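Side-chain contacts in response regulator receiver domain protein (CheY) (Rhodospirillum rubrum, PDB 3HEB), which probably acts as a phosphorylation-controlled receiver module of two-component signalling, accepting a phosphoryl group on an aspartate to switch its output: residues A[77-80]-A[81-85]; A[102-105]-A[106-110]; A[125-128]-A[129-133]; A[119-122]-A[123-126]. All coordinates share one frame; numbering follows the deposited sequence.

Contact 1. Residues A[77-80]-A[81-85]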
ATOM      1  N   ILE A  77      15.373   8.020   2.590  1.00 16.38           N
ATOM      2  CA  ILE A  77      15.472   6.633   3.016  1.00 15.01           C
ATOM      3  C   ILE A  77      14.600   5.849   2.031  1.00 15.01           C
ATOM      4  O   ILE A  77      14.998   4.802   1.529  1.00 15.25           O
ATOM      5  CB  ILE A  77      14.938   6.432   4.466  1.00 12.02           C
ATOM      6  CG1 ILE A  77      15.861   7.140   5.468  1.00 11.99           C
ATOM      7  CG2 ILE A  77      14.844   4.950   4.784  1.00  9.32           C
ATOM      8  CD1 ILE A  77      15.470   6.966   6.922  1.00  8.27           C
ATOM      9  N   LEU A  78      13.420   6.396   1.748  1.00 16.15           N
ATOM     10  CA  LEU A  78      12.444   5.813   0.824  1.00 16.81           C
ATOM     11  C   LEU A  78      13.073   5.635  -0.552  1.00 17.19           C
ATOM     12  O   LEU A  78      12.955   4.577  -1.166  1.00 17.07           O
ATOM     13  CB  LEU A  78      11.229   6.743   0.698  1.00 16.35           C
ATOM     14  CG  LEU A  78       9.871   6.284   0.150  1.00 18.82           C
ATOM     15  CD1 LEU A  78       9.123   7.518  -0.334  1.00 19.87           C
ATOM     16  CD2 LEU A  78      10.010   5.309  -0.987  1.00 19.41           C
ATOM     17  N   LYS A  79      13.732   6.687  -1.036  1.00 18.09           N
ATOM     18  CA  LYS A  79      14.365   6.647  -2.345  1.00 19.72           C
ATOM     19  C   LYS A  79      15.391   5.531  -2.427  1.00 19.13           C
ATOM     20  O   LYS A  79      15.447   4.806  -3.416  1.00 20.88           O
ATOM     21  CB  LYS A  79      15.039   7.987  -2.659  1.00 22.03           C
ATOM     22  CG  LYS A  79      15.862   7.970  -3.939  1.00 26.89           C
ATOM     23  CD  LYS A  79      16.306   9.369  -4.379  1.00 31.49           C
ATOM     24  CE  LYS A  79      15.141  10.161  -4.968  1.00 35.29           C
ATOM     25  NZ  LYS A  79      15.512  11.533  -5.449  1.00 35.46           N
ATOM     26  N   LEU A  80      16.198   5.397  -1.379  1.00 18.13           N
ATOM     27  CA  LEU A  80      17.238   4.371  -1.330  1.00 15.76           C
ATOM     28  C   LEU A  80      16.687   2.958  -1.245  1.00 14.44           C
ATOM     29  O   LEU A  80      17.233   2.039  -1.848  1.00 14.74           O
ATOM     30  CB  LEU A  80      18.162   4.619  -0.136  1.00 15.42           C
ATOM     31  CG  LEU A  80      18.953   5.930  -0.128  1.00 16.88           C
ATOM     32  CD1 LEU A  80      19.854   5.960   1.094  1.00 17.17           C
ATOM     33  CD2 LEU A  80      19.796   6.046  -1.399  1.00 19.01           C
ATOM     34  N   VAL A  81      15.607   2.792  -0.486  1.00 14.30           N
ATOM     35  CA  VAL A  81      14.969   1.492  -0.301  1.00 12.01           C
ATOM     36  C   VAL A  81      14.310   0.985  -1.573  1.00 12.15           C
ATOM     37  O   VAL A  81      14.405  -0.204  -1.891  1.00 11.25           O
ATOM     38  CB  VAL A  81      13.876   1.556   0.798  1.00 12.64           C
ATOM     39  CG1 VAL A  81      13.116   0.229   0.859  1.00 10.61           C
ATOM     40  CG2 VAL A  81      14.503   1.869   2.141  1.00  9.38           C
ATOM     41  N   LYS A  82      13.650   1.893  -2.291  1.00 12.06           N
ATOM     42  CA  LYS A  82      12.939   1.551  -3.518  1.00 15.02           C
ATOM     43  C   LYS A  82      13.781   1.468  -4.782  1.00 17.41           C
ATOM     44  O   LYS A  82      13.269   1.104  -5.843  1.00 19.35           O
ATOM     45  CB  LYS A  82      11.773   2.529  -3.743  1.00 12.77           C
ATOM     46  CG  LYS A  82      10.607   2.343  -2.777  1.00 12.56           C
ATOM     47  CD  LYS A  82      10.022   0.929  -2.865  1.00 11.00           C
ATOM     48  CE  LYS A  82       8.964   0.693  -1.795  1.00 11.04           C
ATOM     49  NZ  LYS A  82       8.426  -0.704  -1.828  1.00 11.99           N
ATOM     50  N   GLU A  83      15.065   1.797  -4.670  1.00 19.29           N
ATOM     51  CA  GLU A  83      15.970   1.738  -5.813  1.00 21.31           C
ATOM     52  C   GLU A  83      16.864   0.498  -5.782  1.00 21.83           C
ATOM     53  O   GLU A  83      17.210  -0.036  -6.823  1.00 23.05           O
ATOM     54  CB  GLU A  83      16.825   3.009  -5.874  1.00 22.70           C
ATOM     55  CG  GLU A  83      16.279   4.070  -6.821  1.00 26.72           C
ATOM     56  CD  GLU A  83      16.715   5.474  -6.450  1.00 29.13           C
ATOM     57  OE1 GLU A  83      17.916   5.686  -6.187  1.00 30.85           O
ATOM     58  OE2 GLU A  83      15.850   6.374  -6.428  1.00 32.56           O
ATOM     59  N   ASN A  84      17.218   0.043  -4.585  1.00 23.08           N
ATOM     60  CA  ASN A  84      18.060  -1.132  -4.408  1.00 22.95           C
ATOM     61  C   ASN A  84      17.281  -2.452  -4.460  1.00 23.27           C
ATOM     62  O   ASN A  84      16.278  -2.627  -3.771  1.00 22.00           O
ATOM     63  CB  ASN A  84      18.810  -1.013  -3.080  1.00 25.36           C
ATOM     64  CG  ASN A  84      19.455  -2.322  -2.641  1.00 26.99           C
ATOM     65  OD1 ASN A  84      18.768  -3.268  -2.260  1.00 30.15           O
ATOM     66  ND2 ASN A  84      20.782  -2.377  -2.693  1.00 27.03           N
ATOM     67  N   PRO A  85      17.750  -3.406  -5.278  1.00 23.02           N
ATOM     68  CA  PRO A  85      17.165  -4.737  -5.490  1.00 22.29           C
ATOM     69  C   PRO A  85      16.719  -5.556  -4.277  1.00 23.44           C
ATOM     70  O   PRO A  85      15.672  -6.214  -4.326  1.00 23.38           O
ATOM     71  CB  PRO A  85      18.250  -5.460  -6.280  1.00 22.39           C
ATOM     72  CG  PRO A  85      18.825  -4.355  -7.116  1.00 23.73           C
ATOM     73  CD  PRO A  85      18.952  -3.229  -6.114  1.00 21.95           C
TER
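Lys79 and Glu83 lie side by side one helical turn apart, and the carboxylate of Glu83 meets the aliphatic stem of Lys79, not its ammonium: Lys79 CG sits 3.0 Å from Glu83 OE2, a tight approach, while Lys79 NZ stays 5.3 Å from that same oxygen. No salt bridge is formed, although the opposite charges probably still attract weakly. A bend at the third torsion of Lys79 (chi3 -74°) turns the ammonium end off the carboxylate. One face round, Leu78 CD2 meets Lys82 CG at 3.5 Å; beyond this methylene Lys82 bends at chi2 (-59°), and its NZ is hydrogen-bonded to Arg88 O and Ser90 O. On the buried side the CG2 methyls of Ile77 and Val81 meet at 4.1 Å. The backbone sets this spacing through Val81 N to Ile77 O (2.9 Å) and Lys82 N to Leu78 O (3.0 Å), followed by a weak bond from Asn84 N to Leu80 O (3.4 Å). Further out, Val81 packs on Val92 of the neighbouring strand, and Ile77 and Leu80 on Leu43 of helix 39-47. Helix 74-83, joining strands 61-65 and 92-96, forms the helical connection of a beta-alpha-beta crossover of the CheY-like receiver fold.

Contact 2. Residues A[102-105]-A[106-110]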
ATOM      1  N   ARG A 102       2.027  17.909  -2.437  1.00 32.62           N
ATOM      2  CA  ARG A 102       3.396  17.786  -2.930  1.00 32.14           C
ATOM      3  C   ARG A 102       4.241  16.703  -2.265  1.00 29.86           C
ATOM      4  O   ARG A 102       4.980  15.990  -2.944  1.00 28.16           O
ATOM      5  CB  ARG A 102       4.110  19.138  -2.836  1.00 35.26           C
ATOM      6  CG  ARG A 102       3.617  20.168  -3.854  1.00 38.30           C
ATOM      7  CD  ARG A 102       4.476  21.439  -3.858  1.00 40.40           C
ATOM      8  NE  ARG A 102       4.348  22.235  -2.633  1.00 41.41           N
ATOM      9  CZ  ARG A 102       5.338  22.465  -1.772  1.00 42.31           C
ATOM     10  NH1 ARG A 102       6.550  21.965  -1.985  1.00 41.67           N
ATOM     11  NH2 ARG A 102       5.121  23.209  -0.692  1.00 41.30           N
ATOM     12  N   GLU A 103       4.138  16.583  -0.945  1.00 28.51           N
ATOM     13  CA  GLU A 103       4.904  15.576  -0.215  1.00 27.33           C
ATOM     14  C   GLU A 103       4.337  14.189  -0.448  1.00 24.82           C
ATOM     15  O   GLU A 103       5.074  13.236  -0.688  1.00 24.64           O
ATOM     16  CB  GLU A 103       4.890  15.881   1.279  1.00 30.82           C
ATOM     17  CG  GLU A 103       5.789  17.033   1.656  1.00 36.26           C
ATOM     18  CD  GLU A 103       7.248  16.701   1.447  1.00 39.19           C
ATOM     19  OE1 GLU A 103       7.839  16.066   2.347  1.00 42.72           O
ATOM     20  OE2 GLU A 103       7.798  17.062   0.383  1.00 41.05           O
ATOM     21  N   ILE A 104       3.020  14.087  -0.371  1.00 21.84           N
ATOM     22  CA  ILE A 104       2.343  12.827  -0.563  1.00 18.39           C
ATOM     23  C   ILE A 104       2.644  12.307  -1.958  1.00 18.34           C
ATOM     24  O   ILE A 104       3.116  11.178  -2.115  1.00 16.72           O
ATOM     25  CB  ILE A 104       0.821  13.002  -0.355  1.00 17.33           C
ATOM     26  CG1 ILE A 104       0.552  13.407   1.104  1.00 17.42           C
ATOM     27  CG2 ILE A 104       0.098  11.728  -0.701  1.00 14.02           C
ATOM     28  CD1 ILE A 104      -0.908  13.680   1.425  1.00 17.98           C
ATOM     29  N   GLN A 105       2.398  13.139  -2.966  1.00 17.30           N
ATOM     30  CA  GLN A 105       2.643  12.751  -4.350  1.00 17.00           C
ATOM     31  C   GLN A 105       4.104  12.360  -4.595  1.00 17.25           C
ATOM     32  O   GLN A 105       4.384  11.430  -5.360  1.00 17.80           O
ATOM     33  CB  GLN A 105       2.247  13.892  -5.294  1.00 15.97           C
ATOM     34  CG  GLN A 105       0.858  14.465  -5.013  1.00 17.00           C
ATOM     35  CD  GLN A 105       0.473  15.597  -5.957  1.00 20.79           C
ATOM     36  OE1 GLN A 105       1.288  16.479  -6.278  1.00 19.51           O
ATOM     37  NE2 GLN A 105      -0.784  15.589  -6.394  1.00 21.10           N
ATOM     38  N   ARG A 106       5.028  13.060  -3.943  1.00 15.05           N
ATOM     39  CA  ARG A 106       6.448  12.777  -4.110  1.00 17.87           C
ATOM     40  C   ARG A 106       6.812  11.392  -3.549  1.00 17.25           C
ATOM     41  O   ARG A 106       7.573  10.639  -4.169  1.00 16.44           O
ATOM     42  CB  ARG A 106       7.282  13.866  -3.426  1.00 22.01           C
ATOM     43  CG  ARG A 106       8.703  13.993  -3.963  1.00 26.72           C
ATOM     44  CD  ARG A 106       9.480  15.109  -3.253  1.00 34.50           C
ATOM     45  NE  ARG A 106      10.698  15.490  -3.978  1.00 38.65           N
ATOM     46  CZ  ARG A 106      10.762  16.460  -4.891  1.00 41.77           C
ATOM     47  NH1 ARG A 106       9.679  17.166  -5.202  1.00 41.23           N
ATOM     48  NH2 ARG A 106      11.912  16.726  -5.502  1.00 42.96           N
ATOM     49  N   CYS A 107       6.266  11.064  -2.379  1.00 14.97           N
ATOM     50  CA  CYS A 107       6.518   9.769  -1.750  1.00 15.41           C
ATOM     51  C   CYS A 107       6.025   8.647  -2.665  1.00 15.89           C
ATOM     52  O   CYS A 107       6.729   7.662  -2.901  1.00 15.05           O
ATOM     53  CB  CYS A 107       5.821   9.687  -0.385  1.00 13.90           C
ATOM     54  SG  CYS A 107       6.559  10.766   0.891  1.00 15.46           S
ATOM     55  N   TYR A 108       4.812   8.793  -3.186  1.00 14.77           N
ATOM     56  CA  TYR A 108       4.309   7.775  -4.085  1.00 16.27           C
ATOM     57  C   TYR A 108       5.199   7.706  -5.335  1.00 16.11           C
ATOM     58  O   TYR A 108       5.540   6.619  -5.797  1.00 17.35           O
ATOM     59  CB  TYR A 108       2.852   8.063  -4.454  1.00 14.02           C
ATOM     60  CG  TYR A 108       1.874   7.708  -3.354  1.00 14.63           C
ATOM     61  CD1 TYR A 108       1.242   8.698  -2.594  1.00 15.33           C
ATOM     62  CD2 TYR A 108       1.567   6.377  -3.080  1.00 14.11           C
ATOM     63  CE1 TYR A 108       0.317   8.363  -1.591  1.00 14.97           C
ATOM     64  CE2 TYR A 108       0.655   6.029  -2.079  1.00 14.23           C
ATOM     65  CZ  TYR A 108       0.031   7.025  -1.342  1.00 16.05           C
ATOM     66  OH  TYR A 108      -0.881   6.681  -0.370  1.00 15.81           O
ATOM     67  N   ASP A 109       5.588   8.858  -5.876  1.00 15.82           N
ATOM     68  CA  ASP A 109       6.448   8.853  -7.049  1.00 15.41           C
ATOM     69  C   ASP A 109       7.747   8.157  -6.694  1.00 15.78           C
ATOM     70  O   ASP A 109       8.291   7.423  -7.510  1.00 16.15           O
ATOM     71  CB  ASP A 109       6.738  10.272  -7.545  1.00 17.14           C
ATOM     72  CG  ASP A 109       5.511  10.947  -8.144  1.00 19.36           C
ATOM     73  OD1 ASP A 109       4.532  10.238  -8.497  1.00 19.42           O
ATOM     74  OD2 ASP A 109       5.534  12.188  -8.274  1.00 20.15           O
ATOM     75  N   LEU A 110       8.234   8.380  -5.474  1.00 16.53           N
ATOM     76  CA  LEU A 110       9.466   7.740  -5.012  1.00 17.14           C
ATOM     77  C   LEU A 110       9.279   6.254  -4.721  1.00 16.52           C
ATOM     78  O   LEU A 110      10.250   5.554  -4.445  1.00 16.72           O
ATOM     79  CB  LEU A 110      10.006   8.419  -3.749  1.00 16.68           C
ATOM     80  CG  LEU A 110      11.096   9.497  -3.828  1.00 19.53           C
ATOM     81  CD1 LEU A 110      11.617   9.650  -5.263  1.00 19.83           C
ATOM     82  CD2 LEU A 110      10.541  10.810  -3.290  1.00 18.08           C
TER
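Ile104 and Tyr108 carry the apolar part of this helical turn. Their side chains run alongside each other in the same direction, and Ile104 CG2 comes up to the rim of the phenol ring, in its plane, 3.5 Å from Tyr108 CE1. With Ile104 CG2 anti to the backbone N (chi1 -64°, measured to CG1), the methyl lies on the side of the carbonyl carbon, facing the residue one turn later. Ile104 and Cys107 also pack on Tyr115 of strand 114-117, which places this face of the helix against the sheet.

The backbone bonds form an unbroken i to i+4 series. The straightest is Tyr108 N to Ile104 O (3.1 Å, N-H...O 170°). Arg106 N to Arg102 O (3.1 Å) is more bent at 142°. Asp109 N binds Gln105 O at 2.9 Å.

Charged groups inside the turn keep their distance: Glu103 OE2 is 5.5 Å from Arg106 NE, and Arg102 NH1 is 6.6 Å from Arg106 NH1. Stronger polar partners lie across the dimer. Tyr108 OH lies between Gln140 O of the second subunit, to which it is hydrogen-bonded, and Tyr115 N of its own chain, where the bond is weak. Asp109 OD2 forms a salt bridge with Arg89 of the second subunit.

The chemistry is thus divided: Ile104 packs its CG2 at the ring edge, while the polar ends of Tyr108 and Asp109 find their stronger partners on the other chain. Any electrostatic attraction between Glu103 and Arg106 is probably modest, whereas the Asp109 carboxylate is probably stabilised as an anion by its intersubunit partner.

Contact 3. Residues A[125-128]-A[129-133]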
ATOM      1  N   PHE A 125      -5.278   8.920  16.315  1.00 15.33           N
ATOM      2  CA  PHE A 125      -3.945   8.478  15.955  1.00 15.71           C
ATOM      3  C   PHE A 125      -3.762   7.015  16.373  1.00 15.42           C
ATOM      4  O   PHE A 125      -3.344   6.179  15.581  1.00 15.78           O
ATOM      5  CB  PHE A 125      -2.916   9.375  16.660  1.00 14.81           C
ATOM      6  CG  PHE A 125      -1.488   9.110  16.269  1.00 11.98           C
ATOM      7  CD1 PHE A 125      -1.166   8.166  15.300  1.00  9.21           C
ATOM      8  CD2 PHE A 125      -0.460   9.827  16.865  1.00 11.58           C
ATOM      9  CE1 PHE A 125       0.152   7.925  14.950  1.00  7.98           C
ATOM     10  CE2 PHE A 125       0.867   9.590  16.517  1.00 11.11           C
ATOM     11  CZ  PHE A 125       1.171   8.641  15.548  1.00  7.42           C
ATOM     12  N   ALA A 126      -4.095   6.710  17.624  1.00 17.21           N
ATOM     13  CA  ALA A 126      -3.961   5.353  18.156  1.00 15.98           C
ATOM     14  C   ALA A 126      -4.848   4.376  17.390  1.00 16.38           C
ATOM     15  O   ALA A 126      -4.412   3.282  17.026  1.00 15.13           O
ATOM     16  CB  ALA A 126      -4.316   5.341  19.640  1.00 15.90           C
ATOM     17  N   ASN A 127      -6.093   4.774  17.155  1.00 15.96           N
ATOM     18  CA  ASN A 127      -7.029   3.938  16.421  1.00 17.55           C
ATOM     19  C   ASN A 127      -6.541   3.655  15.000  1.00 17.45           C
ATOM     20  O   ASN A 127      -6.695   2.540  14.498  1.00 18.85           O
ATOM     21  CB  ASN A 127      -8.394   4.607  16.326  1.00 19.65           C
ATOM     22  CG  ASN A 127      -9.209   4.052  15.182  1.00 26.15           C
ATOM     23  OD1 ASN A 127      -9.754   2.948  15.267  1.00 28.60           O
ATOM     24  ND2 ASN A 127      -9.269   4.801  14.079  1.00 28.51           N
ATOM     25  N   ALA A 128      -5.966   4.665  14.352  1.00 14.34           N
ATOM     26  CA  ALA A 128      -5.478   4.501  12.995  1.00 13.44           C
ATOM     27  C   ALA A 128      -4.360   3.461  12.923  1.00 14.34           C
ATOM     28  O   ALA A 128      -4.292   2.691  11.968  1.00 14.69           O
ATOM     29  CB  ALA A 128      -4.997   5.833  12.447  1.00 14.70           C
ATOM     30  N   ILE A 129      -3.492   3.445  13.930  1.00 13.23           N
ATOM     31  CA  ILE A 129      -2.390   2.491  13.989  1.00 13.44           C
ATOM     32  C   ILE A 129      -2.951   1.082  14.178  1.00 14.91           C
ATOM     33  O   ILE A 129      -2.440   0.094  13.631  1.00 14.24           O
ATOM     34  CB  ILE A 129      -1.451   2.814  15.169  1.00 14.05           C
ATOM     35  CG1 ILE A 129      -0.899   4.236  15.014  1.00 14.41           C
ATOM     36  CG2 ILE A 129      -0.323   1.791  15.231  1.00 13.58           C
ATOM     37  CD1 ILE A 129      -0.013   4.689  16.162  1.00 16.55           C
ATOM     38  N   ARG A 130      -4.002   1.001  14.973  1.00 14.47           N
ATOM     39  CA  ARG A 130      -4.674  -0.257  15.240  1.00 16.66           C
ATOM     40  C   ARG A 130      -5.206  -0.725  13.883  1.00 15.94           C
ATOM     41  O   ARG A 130      -5.076  -1.893  13.504  1.00 15.33           O
ATOM     42  CB  ARG A 130      -5.811   0.016  16.215  1.00 19.06           C
ATOM     43  CG  ARG A 130      -6.487  -1.170  16.844  1.00 24.66           C
ATOM     44  CD  ARG A 130      -7.422  -0.623  17.934  1.00 27.16           C
ATOM     45  NE  ARG A 130      -6.669   0.201  18.880  1.00 29.17           N
ATOM     46  CZ  ARG A 130      -7.048   1.396  19.329  1.00 29.18           C
ATOM     47  NH1 ARG A 130      -8.188   1.947  18.931  1.00 30.01           N
ATOM     48  NH2 ARG A 130      -6.271   2.049  20.177  1.00 29.60           N
ATOM     49  N   GLN A 131      -5.781   0.214  13.139  1.00 14.73           N
ATOM     50  CA  GLN A 131      -6.326  -0.076  11.822  1.00 14.53           C
ATOM     51  C   GLN A 131      -5.215  -0.534  10.879  1.00 14.51           C
ATOM     52  O   GLN A 131      -5.430  -1.405  10.039  1.00 14.91           O
ATOM     53  CB  GLN A 131      -7.018   1.161  11.263  1.00 15.75           C
ATOM     54  CG  GLN A 131      -8.343   0.867  10.615  1.00 19.39           C
ATOM     55  CD  GLN A 131      -9.198  -0.068  11.458  1.00 20.79           C
ATOM     56  OE1 GLN A 131      -9.320  -1.257  11.152  1.00 22.35           O
ATOM     57  NE2 GLN A 131      -9.779   0.464  12.535  1.00 21.75           N
ATOM     58  N   LEU A 132      -4.034   0.059  11.033  1.00 14.16           N
ATOM     59  CA  LEU A 132      -2.854  -0.280  10.231  1.00 14.46           C
ATOM     60  C   LEU A 132      -2.412  -1.727  10.560  1.00 14.41           C
ATOM     61  O   LEU A 132      -2.052  -2.508   9.669  1.00 14.71           O
ATOM     62  CB  LEU A 132      -1.716   0.694  10.578  1.00 16.51           C
ATOM     63  CG  LEU A 132      -0.456   0.863   9.710  1.00 17.77           C
ATOM     64  CD1 LEU A 132       0.692   1.317  10.601  1.00 16.41           C
ATOM     65  CD2 LEU A 132      -0.080  -0.421   9.034  1.00 17.73           C
ATOM     66  N   GLY A 133      -2.441  -2.063  11.849  1.00 12.62           N
ATOM     67  CA  GLY A 133      -2.053  -3.393  12.291  1.00 11.96           C
ATOM     68  C   GLY A 133      -3.002  -4.460  11.779  1.00 12.70           C
ATOM     69  O   GLY A 133      -2.568  -5.533  11.374  1.00 14.39           O
TER
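Phe125 and Ile129 meet one turn apart on helix 122-136, the last helix of the receiver fold. A chi1 of -174° lays the Phe125 ring beside the carbonyl carbon, where its CE1 atom can be met by Ile129. Ile129 instead sets CG1 beside its own backbone N (chi1 -59°) and extends to CD1, which reaches Phe125 CE1 at 3.5 Å. The same branch lies close over the backbone, with Ile129 CG1 3.2 Å from Phe125 O. Beyond this pair, Phe125 packs on Leu19 and stands edge-to-face with His16, while Ile129 packs on Ile20 and Ile24, all from helix 14-26.

On another face Arg130 folds back over the preceding turn, bringing NH1 to within 3.4 Å of Asn127 CA and NH2 to 3.9 Å from Ala126 CB; NH2 hydrogen-bonds to Asn23 OD1, which helps to hold the far end, although Arg26 NE lies close by. Backbone bonds keep the spacing, among them Arg130 N to Ala126 O (3.1 Å) and Gln131 N to Asn127 O (2.8 Å). Ala128 and Leu132 pack against the second subunit, on its Val138 and Phe135. The guanidinium of Arg130 has Ala126 O over one face, 3.8 Å above its plane and displaced toward the rim.

Contact 4. Residues A[119-122]-A[123-126]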
ATOM      1  N   PRO A 119      -2.780  11.238  12.436  1.00 13.93           N
ATOM      2  CA  PRO A 119      -3.945  12.021  12.861  1.00 13.41           C
ATOM      3  C   PRO A 119      -3.508  12.922  14.017  1.00 14.77           C
ATOM      4  O   PRO A 119      -2.683  12.525  14.851  1.00 14.68           O
ATOM      5  CB  PRO A 119      -4.948  10.952  13.298  1.00 12.86           C
ATOM      6  CG  PRO A 119      -4.597   9.765  12.418  1.00 13.15           C
ATOM      7  CD  PRO A 119      -3.075   9.791  12.442  1.00 13.29           C
ATOM      8  N   VAL A 120      -4.039  14.139  14.055  1.00 15.76           N
ATOM      9  CA  VAL A 120      -3.695  15.082  15.107  1.00 14.11           C
ATOM     10  C   VAL A 120      -4.203  14.568  16.438  1.00 13.74           C
ATOM     11  O   VAL A 120      -3.452  14.503  17.408  1.00 14.34           O
ATOM     12  CB  VAL A 120      -4.303  16.467  14.845  1.00 14.45           C
ATOM     13  CG1 VAL A 120      -4.066  17.364  16.042  1.00 15.00           C
ATOM     14  CG2 VAL A 120      -3.681  17.083  13.590  1.00 16.99           C
ATOM     15  N   ASN A 121      -5.480  14.202  16.479  1.00 14.16           N
ATOM     16  CA  ASN A 121      -6.081  13.692  17.703  1.00 13.61           C
ATOM     17  C   ASN A 121      -5.414  12.380  18.128  1.00 14.32           C
ATOM     18  O   ASN A 121      -5.403  11.403  17.370  1.00 12.42           O
ATOM     19  CB  ASN A 121      -7.573  13.463  17.507  1.00 13.51           C
ATOM     20  CG  ASN A 121      -8.287  13.225  18.818  1.00 12.91           C
ATOM     21  OD1 ASN A 121      -7.831  12.444  19.645  1.00 16.77           O
ATOM     22  ND2 ASN A 121      -9.410  13.892  19.014  1.00 12.91           N
ATOM     23  N   TYR A 122      -4.873  12.376  19.345  1.00 15.42           N
ATOM     24  CA  TYR A 122      -4.177  11.221  19.913  1.00 18.16           C
ATOM     25  C   TYR A 122      -4.940   9.914  19.790  1.00 18.36           C
ATOM     26  O   TYR A 122      -4.368   8.889  19.426  1.00 18.59           O
ATOM     27  CB  TYR A 122      -3.872  11.460  21.391  1.00 20.41           C
ATOM     28  CG  TYR A 122      -2.570  10.853  21.817  1.00 22.76           C
ATOM     29  CD1 TYR A 122      -1.382  11.277  21.231  1.00 24.17           C
ATOM     30  CD2 TYR A 122      -2.515   9.861  22.803  1.00 25.19           C
ATOM     31  CE1 TYR A 122      -0.163  10.742  21.607  1.00 27.21           C
ATOM     32  CE2 TYR A 122      -1.292   9.311  23.194  1.00 26.81           C
ATOM     33  CZ  TYR A 122      -0.122   9.764  22.588  1.00 28.69           C
ATOM     34  OH  TYR A 122       1.097   9.263  22.980  1.00 31.41           O
ATOM     35  N   GLU A 123      -6.231   9.954  20.107  1.00 19.37           N
ATOM     36  CA  GLU A 123      -7.070   8.765  20.026  1.00 20.29           C
ATOM     37  C   GLU A 123      -7.264   8.333  18.568  1.00 19.19           C
ATOM     38  O   GLU A 123      -7.206   7.145  18.255  1.00 20.02           O
ATOM     39  CB  GLU A 123      -8.431   9.030  20.682  1.00 22.25           C
ATOM     40  CG  GLU A 123      -8.340   9.676  22.062  1.00 27.59           C
ATOM     41  CD  GLU A 123      -9.605   9.490  22.895  1.00 30.74           C
ATOM     42  OE1 GLU A 123      -9.672  10.037  24.022  1.00 31.02           O
ATOM     43  OE2 GLU A 123     -10.529   8.788  22.429  1.00 33.54           O
ATOM     44  N   ASN A 124      -7.506   9.287  17.678  1.00 18.45           N
ATOM     45  CA  ASN A 124      -7.679   8.938  16.271  1.00 17.15           C
ATOM     46  C   ASN A 124      -6.364   8.372  15.785  1.00 17.10           C
ATOM     47  O   ASN A 124      -6.332   7.457  14.962  1.00 16.76           O
ATOM     48  CB  ASN A 124      -8.047  10.162  15.438  1.00 17.96           C
ATOM     49  CG  ASN A 124      -9.384  10.744  15.832  1.00 20.49           C
ATOM     50  OD1 ASN A 124     -10.242  10.041  16.370  1.00 19.06           O
ATOM     51  ND2 ASN A 124      -9.578  12.028  15.551  1.00 21.94           N
ATOM     52  N   PHE A 125      -5.278   8.920  16.315  1.00 15.33           N
ATOM     53  CA  PHE A 125      -3.945   8.478  15.955  1.00 15.71           C
ATOM     54  C   PHE A 125      -3.762   7.015  16.373  1.00 15.42           C
ATOM     55  O   PHE A 125      -3.344   6.179  15.581  1.00 15.78           O
ATOM     56  CB  PHE A 125      -2.916   9.375  16.660  1.00 14.81           C
ATOM     57  CG  PHE A 125      -1.488   9.110  16.269  1.00 11.98           C
ATOM     58  CD1 PHE A 125      -1.166   8.166  15.300  1.00  9.21           C
ATOM     59  CD2 PHE A 125      -0.460   9.827  16.865  1.00 11.58           C
ATOM     60  CE1 PHE A 125       0.152   7.925  14.950  1.00  7.98           C
ATOM     61  CE2 PHE A 125       0.867   9.590  16.517  1.00 11.11           C
ATOM     62  CZ  PHE A 125       1.171   8.641  15.548  1.00  7.42           C
ATOM     63  N   ALA A 126      -4.095   6.710  17.624  1.00 17.21           N
ATOM     64  CA  ALA A 126      -3.961   5.353  18.156  1.00 15.98           C
ATOM     65  C   ALA A 126      -4.848   4.376  17.390  1.00 16.38           C
ATOM     66  O   ALA A 126      -4.412   3.282  17.026  1.00 15.13           O
ATOM     67  CB  ALA A 126      -4.316   5.341  19.640  1.00 15.90           C
TER
HETATM   68  O   HOH W   1      -7.619  13.819  14.009  1.00  1.66           O
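Pro119 packs against the start of helix 122-136, and its meeting with Phe125 is the compact side of this contact. The proline ring and the phenylalanine side chain cross at about a right angle, with Pro119 CD 3.8 Å from Phe125 CD1. Pro119 CB and CG rest on the backbone of the first turn, and Pro119 CB also touches Asn124 CB at 3.8 Å. Phe125 is buried; Leu19 of helix 14-26 touches Ala126 and also Tyr122, which is nevertheless exposed.

The opposite character belongs to Asn121, Glu123 and Asn124, all exposed. Asn121 and Asn124 have polar partners, whereas Glu123 contributes its backbone N. Asn121 OD1 accepts from Glu123 N at 3.0 Å (N-H...O 140°), the donor tilted 16° from the amide's carbonyl plane. With CG anti to its own backbone N (chi1 -168°), Asn121 carries the amide forward over the first turn, where this bond fixes the oxygen. The Glu123 side chain runs alongside the amide, its flat end turned steeply to it. Asn121 and Asn124 cross obliquely, Asn124 ND2 lying beside Asn121 CB. A water bridges the loop to the helix here, accepting from Asn121 N at 3.3 Å and from Asn124 ND2 at 3.1 Å.

Between the two sides runs the backbone: Phe125 N to Asn121 O (2.7 Å) and Ala126 N to Tyr122 O (2.8 Å) open the helical pattern. Pro119 packs beside this first turn. The bond from Glu123 N to Asn121 OD1 makes Asn121 the N-cap of helix 122-136, which follows the last strand of a CheY-like receiver domain.

In the fold
Contacts 1, 2, 4 and 3 follow in that order along the chain, 4 running into 3. Contacts 1 and 2 lie on successive helices, 74-83 and 101-109, each within a beta-alpha-beta unit of the parallel sheet; their centres are 14 Å apart and they touch, for instance Leu78 CD2 to Leu110 O at 3.5 Å. Contacts 3 and 4 share Phe125 and Ala126 on helix 122-136, with centres 9 Å apart, on the other side of the chain's centre from contact 1 (26 and 29 Å between centres). Contacts 2 and 3, with centres 22 Å apart, both reach the second subunit, so helices 101-109 and 122-136 both contribute to the dimer interface.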